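Local coordinates for zinc uptake regulation protein (Escherichia coli, PDB 4MTE) that represses zinc-uptake genes by binding their operator DNA when zinc is present as cofactor, at residues Met35-Ala44 and Val76-Leu87; Cys88-Ala99 and Glu111-Asp119. All blocks are in the same frame, centred on the assembly; numbering follows the deposited sequence.

Interaction 1 (Met35-Ala44 and Val76-Leu87); sequences MSLQDGAISA and VHKVESTNSYVL. With ZN (zinc ion), chain N; nucleotides of chain F.
A turn about the last torsion of Met-35 (chi3 70°) swings its CE over the backbone of Tyr-85, whose own CG stands opposite the carbonyl carbon (chi1 -56°) and starts the ring out toward DNA. The setting is the wing of a winged-helix domain, hairpin 76-87, with the short strand 42-43 added antiparallel along its 84-87 edge. Ile-42 and Tyr-85 form the hydrogen-bonded pair of this junction: Ile-42 N donates to Tyr-85 O at 2.9 Å, and Tyr-85 N returns a bond to Ile-42 O at 2.7 Å. Met-35 CE lies 3.6 Å from Tyr-85 CB, and its side chain crosses that of Val-76 at about a right angle, tying helix 26-36 to both hairpin strands. On the other face, Ala-41 CB packs against Val-79 and Val-86. A leucine in place of Tyr-85 would probably leave phosphate oxygen OP2 of DA21 of chain F without its hydroxyl donor and weaken the wing's hold on the DNA backbone. Lys-78 NZ donates to OP1 of DA21 of chain F at 2.7 Å, while Tyr-85 OH donates to OP2 of that nucleotide, in the plane of the tyrosine ring, at 3.1 Å.

Interaction 2 (Cys88-Ala99 and Glu111-Asp119); sequences CHLFDQPTHTSA and EECAEGVED. With ZN (zinc ion), chain N.
The carboxylate of Glu-111 and the imidazole of His-96 are carried by side chains that point toward each other and meet at a zinc ion, their planes turned 41° from each other. Glu-111 is fully extended, and both of its oxygens bind the metal, OE1 at 2.0 Å and OE2 at 2.1 Å from the zinc. His-96 presents its edge: NE2 coordinates the zinc at 2.0 Å, and Glu-111 OE1 lies near the plane of the ring. The two atoms come close because they share a metal, not a hydrogen bond. Cys-88, with SG swung away from its backbone N (chi1 172°), supplies the thiolate ligand at 2.2 Å from the zinc, and His-77 completes a site of five donor atoms from four residues. This mixture of sulfur, nitrogen and oxygen ligands is consistent with the regulatory metal site between the DNA-binding and dimerisation domains of Fur-family repressors. Chelation through two oxygens holds the carboxylate against rotation.

Leu-90 forms an apolar wall to the site. Its CD1 lies over the flat face of the Glu-111 carboxylate, 3.6 Å from Glu-111 CD, while its CB lies over one face of the His-96 ring, displaced toward the rim.

Farther along, the side chains of Thr-97 and Glu-118 run antiparallel, one alongside the other. Thr-97 OG1 donates to Glu-118 OE1 at 3.0 Å, meeting it from above the carboxylate plane, and Thr-97 CG2 rests on the carbonyl oxygen of Ala-114. Two residues beyond Thr-97, Ala-99 joins Glu-112 in an antiparallel hydrogen-bonded pair, its two backbone bonds nearly straight.

The loop is thus fastened to strand 109-112 and to the start of helix 115-127. Ala-99 and Val-117 also pack on Ile-137 of strand 131-140, and Met-121 and Ile-120 of the second subunit touch these same two residues.

The two interactions follow one another along the chain, 35-44 with 76-87 first and 88-99 with 111-119 after it, with centres about 16 Å apart. Interaction 1 belongs to the antiparallel sheet of the winged-helix, DNA-binding part; interaction 2 joins the following loop to the mixed sheet and helix 115-127, which pack on the second subunit, as in the dimerisation domain of Fur proteins. Strand 84-87 runs directly into Cys-88, and His-77 from the hairpin meets Cys-88, His-96 and Glu-111 at one zinc ion. The metal therefore bridges the two parts, consistent with zinc setting the orientation of the wings for operator binding.

Interaction 1 (Met35-Ala44 and Val76-Leu87)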
loop_
_atom_site.group_PDB
_atom_site.type_symbol
_atom_site.label_atom_id
_atom_site.label_comp_id
_atom_site.label_asym_id
_atom_site.label_seq_id
_atom_site.Cartn_x
_atom_site.Cartn_y
_atom_site.Cartn_z
ATOM N N MET D 35 23.295 -16.158 -2.033
ATOM C CA MET D 35 23.642 -14.765 -2.278
ATOM C C MET D 35 24.846 -14.672 -3.205
ATOM O O MET D 35 24.910 -13.795 -4.065
ATOM C CB MET D 35 23.945 -14.051 -0.964
ATOM C CG MET D 35 22.716 -13.778 -0.116
ATOM S SD MET D 35 23.070 -12.685 1.270
ATOM C CE MET D 35 23.340 -11.138 0.410
ATOM N N SER D 36 25.799 -15.581 -3.026
ATOM C CA SER D 36 27.014 -15.579 -3.835
ATOM C C SER D 36 26.738 -15.841 -5.319
ATOM O O SER D 36 27.513 -15.426 -6.181
ATOM C CB SER D 36 28.009 -16.608 -3.295
ATOM O OG SER D 36 27.725 -17.907 -3.779
ATOM N N LEU D 37 25.631 -16.516 -5.614
ATOM C CA LEU D 37 25.267 -16.832 -6.994
ATOM C C LEU D 37 24.698 -15.619 -7.723
ATOM O O LEU D 37 24.602 -15.613 -8.950
ATOM C CB LEU D 37 24.240 -17.964 -7.032
ATOM C CG LEU D 37 24.659 -19.316 -6.453
ATOM C CD1 LEU D 37 23.541 -20.329 -6.648
ATOM C CD2 LEU D 37 25.964 -19.814 -7.068
ATOM N N GLN D 38 24.317 -14.596 -6.968
ATOM C CA GLN D 38 23.672 -13.426 -7.548
ATOM C C GLN D 38 24.674 -12.552 -8.288
ATOM O O GLN D 38 25.806 -12.364 -7.838
ATOM C CB GLN D 38 22.962 -12.615 -6.461
ATOM C CG GLN D 38 21.879 -13.392 -5.734
ATOM C CD GLN D 38 20.765 -13.837 -6.661
ATOM O OE1 GLN D 38 20.212 -13.034 -7.411
ATOM N NE2 GLN D 38 20.434 -15.123 -6.620
ATOM N N ASP D 39 24.241 -12.014 -9.423
ATOM C CA ASP D 39 25.071 -11.131 -10.232
ATOM C C ASP D 39 25.071 -9.715 -9.659
ATOM O O ASP D 39 25.572 -8.780 -10.286
ATOM C CB ASP D 39 24.555 -11.106 -11.672
ATOM C CG ASP D 39 24.294 -12.496 -12.223
ATOM O OD1 ASP D 39 24.805 -13.477 -11.641
ATOM O OD2 ASP D 39 23.577 -12.609 -13.239
ATOM N N GLY D 40 24.502 -9.564 -8.468
ATOM C CA GLY D 40 24.422 -8.276 -7.808
ATOM C C GLY D 40 23.690 -8.403 -6.487
ATOM O O GLY D 40 23.733 -9.453 -5.847
ATOM N N ALA D 41 23.004 -7.337 -6.085
ATOM C CA ALA D 41 22.287 -7.328 -4.817
ATOM C C ALA D 41 20.990 -8.118 -4.934
ATOM O O ALA D 41 20.531 -8.417 -6.037
ATOM C CB ALA D 41 21.997 -5.898 -4.383
ATOM N N ILE D 42 20.402 -8.451 -3.789
ATOM C CA ILE D 42 19.148 -9.193 -3.750
ATOM C C ILE D 42 18.348 -8.819 -2.505
ATOM O O ILE D 42 18.920 -8.492 -1.465
ATOM C CB ILE D 42 19.398 -10.716 -3.767
ATOM C CG1 ILE D 42 18.072 -11.471 -3.897
ATOM C CG2 ILE D 42 20.166 -11.152 -2.515
ATOM C CD1 ILE D 42 18.230 -12.947 -4.197
ATOM N N SER D 43 17.024 -8.866 -2.617
ATOM C CA SER D 43 16.150 -8.523 -1.503
ATOM C C SER D 43 15.971 -9.725 -0.585
ATOM O O SER D 43 16.194 -10.867 -0.989
ATOM C CB SER D 43 14.781 -8.080 -2.014
ATOM O OG SER D 43 13.995 -9.206 -2.356
ATOM N N ALA D 44 15.546 -9.459 0.645
ATOM C CA ALA D 44 15.374 -10.503 1.648
ATOM C C ALA D 44 14.325 -11.530 1.227
ATOM O O ALA D 44 14.526 -12.734 1.385
ATOM C CB ALA D 44 15.000 -9.881 2.986
ATOM N N VAL D 76 28.552 -9.937 4.228
ATOM C CA VAL D 76 27.502 -9.295 3.443
ATOM C C VAL D 76 27.425 -7.809 3.777
ATOM O O VAL D 76 27.755 -7.395 4.888
ATOM C CB VAL D 76 26.129 -9.966 3.714
ATOM C CG1 VAL D 76 24.995 -9.241 2.988
ATOM C CG2 VAL D 76 26.170 -11.436 3.311
ATOM N N HIS D 77 27.015 -7.017 2.790
ATOM C CA HIS D 77 26.703 -5.610 2.994
ATOM C C HIS D 77 25.237 -5.375 2.681
ATOM O O HIS D 77 24.667 -6.006 1.782
ATOM C CB HIS D 77 27.549 -4.719 2.088
ATOM C CG HIS D 77 29.015 -4.781 2.376
ATOM N ND1 HIS D 77 29.557 -4.365 3.571
ATOM C CD2 HIS D 77 30.052 -5.204 1.616
ATOM C CE1 HIS D 77 30.868 -4.536 3.539
ATOM N NE2 HIS D 77 31.192 -5.043 2.366
ATOM N N LYS D 78 24.638 -4.460 3.432
ATOM C CA LYS D 78 23.296 -3.990 3.150
ATOM C C LYS D 78 23.392 -2.776 2.239
ATOM O O LYS D 78 24.151 -1.844 2.513
ATOM C CB LYS D 78 22.587 -3.605 4.448
ATOM C CG LYS D 78 21.156 -3.140 4.254
ATOM C CD LYS D 78 20.542 -2.694 5.567
ATOM C CE LYS D 78 19.077 -2.330 5.404
ATOM N NZ LYS D 78 18.254 -3.518 5.054
ATOM N N VAL D 79 22.624 -2.792 1.155
ATOM C CA VAL D 79 22.526 -1.645 0.263
ATOM C C VAL D 79 21.346 -0.786 0.722
ATOM O O VAL D 79 20.188 -1.161 0.537
ATOM C CB VAL D 79 22.323 -2.086 -1.204
ATOM C CG1 VAL D 79 22.487 -0.901 -2.147
ATOM C CG2 VAL D 79 23.294 -3.213 -1.565
ATOM N N GLU D 80 21.654 0.368 1.312
ATOM C CA GLU D 80 20.670 1.182 2.028
ATOM C C GLU D 80 19.751 2.011 1.128
ATOM O O GLU D 80 18.619 2.309 1.511
ATOM C CB GLU D 80 21.389 2.130 2.989
ATOM C CG GLU D 80 22.274 1.441 4.019
ATOM C CD GLU D 80 21.485 0.793 5.141
ATOM O OE1 GLU D 80 20.240 0.757 5.062
ATOM O OE2 GLU D 80 22.119 0.323 6.109
ATOM N N SER D 81 20.236 2.405 -0.046
ATOM C CA SER D 81 19.437 3.227 -0.953
ATOM C C SER D 81 18.304 2.387 -1.525
ATOM O O SER D 81 17.190 2.873 -1.727
ATOM C CB SER D 81 20.296 3.798 -2.075
ATOM O OG SER D 81 20.845 2.767 -2.875
ATOM N N THR D 82 18.609 1.122 -1.788
ATOM C CA THR D 82 17.590 0.116 -2.033
ATOM C C THR D 82 17.247 -0.450 -0.661
ATOM O O THR D 82 17.425 0.224 0.351
ATOM C CB THR D 82 18.112 -1.010 -2.953
ATOM O OG1 THR D 82 19.180 -1.709 -2.303
ATOM C CG2 THR D 82 18.617 -0.440 -4.273
ATOM N N ASN D 83 16.757 -1.678 -0.617
ATOM C CA ASN D 83 16.633 -2.393 0.645
ATOM C C ASN D 83 17.039 -3.829 0.376
ATOM O O ASN D 83 16.289 -4.776 0.623
ATOM C CB ASN D 83 15.218 -2.271 1.211
ATOM C CG ASN D 83 14.902 -0.860 1.684
ATOM O OD1 ASN D 83 15.394 -0.417 2.724
ATOM N ND2 ASN D 83 14.084 -0.146 0.920
ATOM N N SER D 84 18.257 -3.953 -0.143
ATOM C CA SER D 84 18.779 -5.200 -0.676
ATOM C C SER D 84 20.074 -5.562 0.033
ATOM O O SER D 84 20.591 -4.783 0.834
ATOM C CB SER D 84 19.038 -5.047 -2.175
ATOM O OG SER D 84 17.899 -4.526 -2.837
ATOM N N TYR D 85 20.596 -6.742 -0.278
ATOM C CA TYR D 85 21.782 -7.263 0.388
ATOM C C TYR D 85 22.714 -7.895 -0.632
ATOM O O TYR D 85 22.267 -8.581 -1.550
ATOM C CB TYR D 85 21.368 -8.280 1.449
ATOM C CG TYR D 85 20.399 -7.701 2.455
ATOM C CD1 TYR D 85 20.850 -7.120 3.631
ATOM C CD2 TYR D 85 19.030 -7.710 2.212
ATOM C CE1 TYR D 85 19.963 -6.578 4.543
ATOM C CE2 TYR D 85 18.141 -7.169 3.116
ATOM C CZ TYR D 85 18.609 -6.605 4.278
ATOM O OH TYR D 85 17.716 -6.069 5.174
ATOM N N VAL D 86 24.009 -7.652 -0.474
ATOM C CA VAL D 86 24.987 -8.156 -1.429
ATOM C C VAL D 86 26.196 -8.769 -0.733
ATOM O O VAL D 86 26.624 -8.313 0.328
ATOM C CB VAL D 86 25.454 -7.046 -2.400
ATOM C CG1 VAL D 86 26.274 -5.983 -1.664
ATOM C CG2 VAL D 86 26.239 -7.650 -3.558
ATOM N N LEU D 87 26.738 -9.813 -1.348
ATOM C CA LEU D 87 27.948 -10.449 -0.860
ATOM C C LEU D 87 29.105 -9.460 -0.934
ATOM O O LEU D 87 29.201 -8.671 -1.874
ATOM C CB LEU D 87 28.265 -11.686 -1.701
ATOM C CG LEU D 87 29.458 -12.537 -1.259
ATOM C CD1 LEU D 87 29.189 -13.198 0.086
ATOM C CD2 LEU D 87 29.779 -13.575 -2.321
HETATM ZN ZN ZN N . 32.870 -5.445 1.322
ATOM P P DA F 21 14.504 -4.564 4.810
ATOM O OP1 DA F 21 15.540 -3.542 5.063
ATOM O OP2 DA F 21 14.829 -5.791 4.050
ATOM O "O5'" DA F 21 13.914 -5.010 6.221
ATOM C "C5'" DA F 21 13.477 -3.991 7.097
ATOM C "C4'" DA F 21 12.879 -4.576 8.363
ATOM O "O4'" DA F 21 11.663 -5.290 8.042
ATOM C "C3'" DA F 21 13.753 -5.580 9.110
ATOM O "O3'" DA F 21 14.222 -4.941 10.286
ATOM C "C2'" DA F 21 12.837 -6.778 9.388
ATOM C "C1'" DA F 21 11.454 -6.217 9.084
ATOM N N9 DA F 21 10.448 -7.181 8.649
ATOM C C8 DA F 21 10.367 -7.841 7.453
ATOM N N7 DA F 21 9.326 -8.641 7.361
ATOM C C5 DA F 21 8.682 -8.485 8.577
ATOM C C6 DA F 21 7.513 -9.050 9.124
ATOM N N6 DA F 21 6.729 -9.932 8.494
ATOM N N1 DA F 21 7.173 -8.665 10.366
ATOM C C2 DA F 21 7.934 -7.785 11.020
ATOM N N3 DA F 21 9.047 -7.186 10.614
ATOM C C4 DA F 21 9.364 -7.588 9.378
#

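Interaction 2 (Cys88-Ala99 and Glu111-Asp119)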
loop_
_atom_site.group_PDB
_atom_site.type_symbol
_atom_site.label_atom_id
_atom_site.label_comp_id
_atom_site.label_asym_id
_atom_site.label_seq_id
_atom_site.Cartn_x
_atom_site.Cartn_y
_atom_site.Cartn_z
ATOM N N CYS D 88 29.968 -9.489 0.076
ATOM C CA CYS D 88 31.200 -8.715 0.055
ATOM C C CYS D 88 32.285 -9.520 -0.649
ATOM O O CYS D 88 32.549 -10.664 -0.281
ATOM C CB CYS D 88 31.644 -8.384 1.478
ATOM S SG CYS D 88 33.273 -7.629 1.563
ATOM N N HIS D 89 32.903 -8.925 -1.665
ATOM C CA HIS D 89 33.972 -9.583 -2.414
ATOM C C HIS D 89 35.333 -9.079 -1.947
ATOM O O HIS D 89 36.304 -9.111 -2.700
ATOM C CB HIS D 89 33.804 -9.324 -3.913
ATOM C CG HIS D 89 32.503 -9.819 -4.468
ATOM N ND1 HIS D 89 32.339 -11.097 -4.955
ATOM C CD2 HIS D 89 31.305 -9.204 -4.608
ATOM C CE1 HIS D 89 31.093 -11.249 -5.372
ATOM N NE2 HIS D 89 30.446 -10.116 -5.172
ATOM N N LEU D 90 35.395 -8.629 -0.695
ATOM C CA LEU D 90 36.596 -7.999 -0.153
ATOM C C LEU D 90 36.810 -8.296 1.331
ATOM O O LEU D 90 37.474 -7.525 2.019
ATOM C CB LEU D 90 36.512 -6.479 -0.327
ATOM C CG LEU D 90 36.352 -5.907 -1.735
ATOM C CD1 LEU D 90 36.091 -4.411 -1.641
ATOM C CD2 LEU D 90 37.586 -6.188 -2.580
ATOM N N PHE D 91 36.254 -9.397 1.831
ATOM C CA PHE D 91 36.391 -9.716 3.254
ATOM C C PHE D 91 37.579 -10.641 3.530
ATOM O O PHE D 91 37.834 -11.003 4.678
ATOM C CB PHE D 91 35.087 -10.293 3.832
ATOM C CG PHE D 91 34.692 -11.635 3.267
ATOM C CD1 PHE D 91 35.390 -12.783 3.604
ATOM C CD2 PHE D 91 33.596 -11.751 2.429
ATOM C CE1 PHE D 91 35.021 -14.012 3.093
ATOM C CE2 PHE D 91 33.221 -12.981 1.920
ATOM C CZ PHE D 91 33.934 -14.110 2.254
ATOM N N ASP D 92 38.299 -11.017 2.477
ATOM C CA ASP D 92 39.511 -11.821 2.628
ATOM C C ASP D 92 40.648 -10.979 3.210
ATOM O O ASP D 92 41.593 -11.511 3.793
ATOM C CB ASP D 92 39.933 -12.442 1.289
ATOM C CG ASP D 92 39.938 -11.439 0.151
ATOM O OD1 ASP D 92 39.233 -10.413 0.255
ATOM O OD2 ASP D 92 40.640 -11.683 -0.853
ATOM N N GLN D 93 40.541 -9.664 3.043
ATOM C CA GLN D 93 41.469 -8.713 3.649
ATOM C C GLN D 93 40.891 -8.252 4.985
ATOM O O GLN D 93 39.740 -8.564 5.296
ATOM C CB GLN D 93 41.671 -7.514 2.716
ATOM C CG GLN D 93 40.387 -6.784 2.348
ATOM C CD GLN D 93 40.637 -5.492 1.595
ATOM O OE1 GLN D 93 40.020 -4.465 1.880
ATOM N NE2 GLN D 93 41.540 -5.538 0.622
ATOM N N PRO D 94 41.682 -7.519 5.788
ATOM C CA PRO D 94 41.095 -6.912 6.988
ATOM C C PRO D 94 39.926 -5.996 6.635
ATOM O O PRO D 94 39.870 -5.504 5.506
ATOM C CB PRO D 94 42.260 -6.114 7.595
ATOM C CG PRO D 94 43.314 -6.054 6.524
ATOM C CD PRO D 94 43.137 -7.299 5.725
ATOM N N THR D 95 39.012 -5.785 7.581
ATOM C CA THR D 95 37.789 -5.017 7.339
ATOM C C THR D 95 38.065 -3.695 6.628
ATOM O O THR D 95 39.134 -3.105 6.784
ATOM C CB THR D 95 37.026 -4.748 8.648
ATOM O OG1 THR D 95 37.898 -4.124 9.597
ATOM C CG2 THR D 95 36.497 -6.052 9.227
ATOM N N HIS D 96 37.084 -3.237 5.857
ATOM C CA HIS D 96 37.314 -2.207 4.854
ATOM C C HIS D 96 36.200 -1.172 4.798
ATOM O O HIS D 96 35.128 -1.359 5.376
ATOM C CB HIS D 96 37.410 -2.880 3.486
ATOM C CG HIS D 96 36.207 -3.703 3.144
ATOM N ND1 HIS D 96 35.961 -4.933 3.716
ATOM C CD2 HIS D 96 35.171 -3.464 2.305
ATOM C CE1 HIS D 96 34.831 -5.421 3.236
ATOM N NE2 HIS D 96 34.331 -4.549 2.380
ATOM N N THR D 97 36.479 -0.081 4.092
ATOM C CA THR D 97 35.453 0.855 3.657
ATOM C C THR D 97 35.196 0.554 2.190
ATOM O O THR D 97 36.084 0.060 1.494
ATOM C CB THR D 97 35.903 2.323 3.805
ATOM O OG1 THR D 97 34.836 3.193 3.404
ATOM C CG2 THR D 97 37.141 2.612 2.951
ATOM N N SER D 98 33.991 0.848 1.714
ATOM C CA SER D 98 33.649 0.545 0.332
ATOM C C SER D 98 32.583 1.471 -0.223
ATOM O O SER D 98 31.769 2.024 0.516
ATOM C CB SER D 98 33.164 -0.895 0.216
ATOM O OG SER D 98 31.919 -1.071 0.869
ATOM N N ALA D 99 32.602 1.623 -1.543
ATOM C CA ALA D 99 31.574 2.356 -2.261
ATOM C C ALA D 99 30.895 1.396 -3.228
ATOM O O ALA D 99 31.560 0.711 -4.005
ATOM C CB ALA D 99 32.184 3.532 -3.009
ATOM N N GLU D 111 31.304 -3.579 -5.560
ATOM C CA GLU D 111 31.950 -3.046 -4.368
ATOM C C GLU D 111 33.378 -2.656 -4.725
ATOM O O GLU D 111 34.178 -3.503 -5.121
ATOM C CB GLU D 111 31.964 -4.050 -3.203
ATOM C CG GLU D 111 32.394 -3.364 -1.910
ATOM C CD GLU D 111 32.573 -4.272 -0.699
ATOM O OE1 GLU D 111 32.966 -3.741 0.346
ATOM O OE2 GLU D 111 32.340 -5.492 -0.740
ATOM N N GLU D 112 33.688 -1.370 -4.587
ATOM C CA GLU D 112 35.020 -0.862 -4.893
ATOM C C GLU D 112 35.564 -0.061 -3.717
ATOM O O GLU D 112 34.900 0.838 -3.203
ATOM C CB GLU D 112 34.985 -0.000 -6.155
ATOM C CG GLU D 112 34.214 -0.640 -7.303
ATOM C CD GLU D 112 34.712 -0.209 -8.672
ATOM O OE1 GLU D 112 35.942 -0.229 -8.898
ATOM O OE2 GLU D 112 33.871 0.146 -9.525
ATOM N N CYS D 113 36.778 -0.397 -3.297
ATOM C CA CYS D 113 37.406 0.265 -2.163
ATOM C C CYS D 113 37.672 1.731 -2.483
ATOM O O CYS D 113 37.738 2.120 -3.648
ATOM C CB CYS D 113 38.716 -0.434 -1.798
ATOM S SG CYS D 113 39.480 0.186 -0.282
ATOM N N ALA D 114 37.831 2.539 -1.441
ATOM C CA ALA D 114 38.063 3.968 -1.608
ATOM C C ALA D 114 38.502 4.595 -0.288
ATOM O O ALA D 114 37.675 5.074 0.489
ATOM C CB ALA D 114 36.803 4.653 -2.131
ATOM N N GLU D 115 39.807 4.582 -0.037
ATOM C CA GLU D 115 40.367 5.205 1.156
ATOM C C GLU D 115 40.256 6.718 1.029
ATOM O O GLU D 115 40.061 7.433 2.020
ATOM C CB GLU D 115 41.835 4.802 1.329
ATOM C CG GLU D 115 42.079 3.300 1.297
ATOM C CD GLU D 115 41.379 2.567 2.427
ATOM O OE1 GLU D 115 41.286 3.130 3.537
ATOM O OE2 GLU D 115 40.920 1.428 2.201
ATOM N N GLY D 116 40.373 7.196 -0.208
ATOM C CA GLY D 116 40.303 8.614 -0.501
ATOM C C GLY D 116 38.982 9.225 -0.076
ATOM O O GLY D 116 38.893 10.429 0.142
ATOM N N VAL D 117 37.956 8.388 0.043
ATOM C CA VAL D 117 36.640 8.836 0.486
ATOM C C VAL D 117 36.598 8.875 2.007
ATOM O O VAL D 117 36.187 9.872 2.601
ATOM C CB VAL D 117 35.531 7.897 -0.033
ATOM C CG1 VAL D 117 34.165 8.282 0.539
ATOM C CG2 VAL D 117 35.501 7.912 -1.554
ATOM N N GLU D 118 37.014 7.772 2.622
ATOM C CA GLU D 118 37.092 7.658 4.073
ATOM C C GLU D 118 37.856 8.843 4.659
ATOM O O GLU D 118 37.422 9.460 5.637
ATOM C CB GLU D 118 37.799 6.352 4.447
ATOM C CG GLU D 118 37.800 6.022 5.935
ATOM C CD GLU D 118 36.560 5.264 6.380
ATOM O OE1 GLU D 118 35.595 5.164 5.592
ATOM O OE2 GLU D 118 36.555 4.764 7.525
ATOM N N ASP D 119 38.993 9.157 4.044
ATOM C CA ASP D 119 39.834 10.262 4.493
ATOM C C ASP D 119 39.102 11.601 4.429
ATOM O O ASP D 119 39.101 12.361 5.399
ATOM C CB ASP D 119 41.112 10.333 3.655
ATOM C CG ASP D 119 42.067 9.191 3.946
ATOM O OD1 ASP D 119 41.619 8.159 4.487
ATOM O OD2 ASP D 119 43.267 9.327 3.629
HETATM ZN ZN ZN N . 32.870 -5.445 1.322
#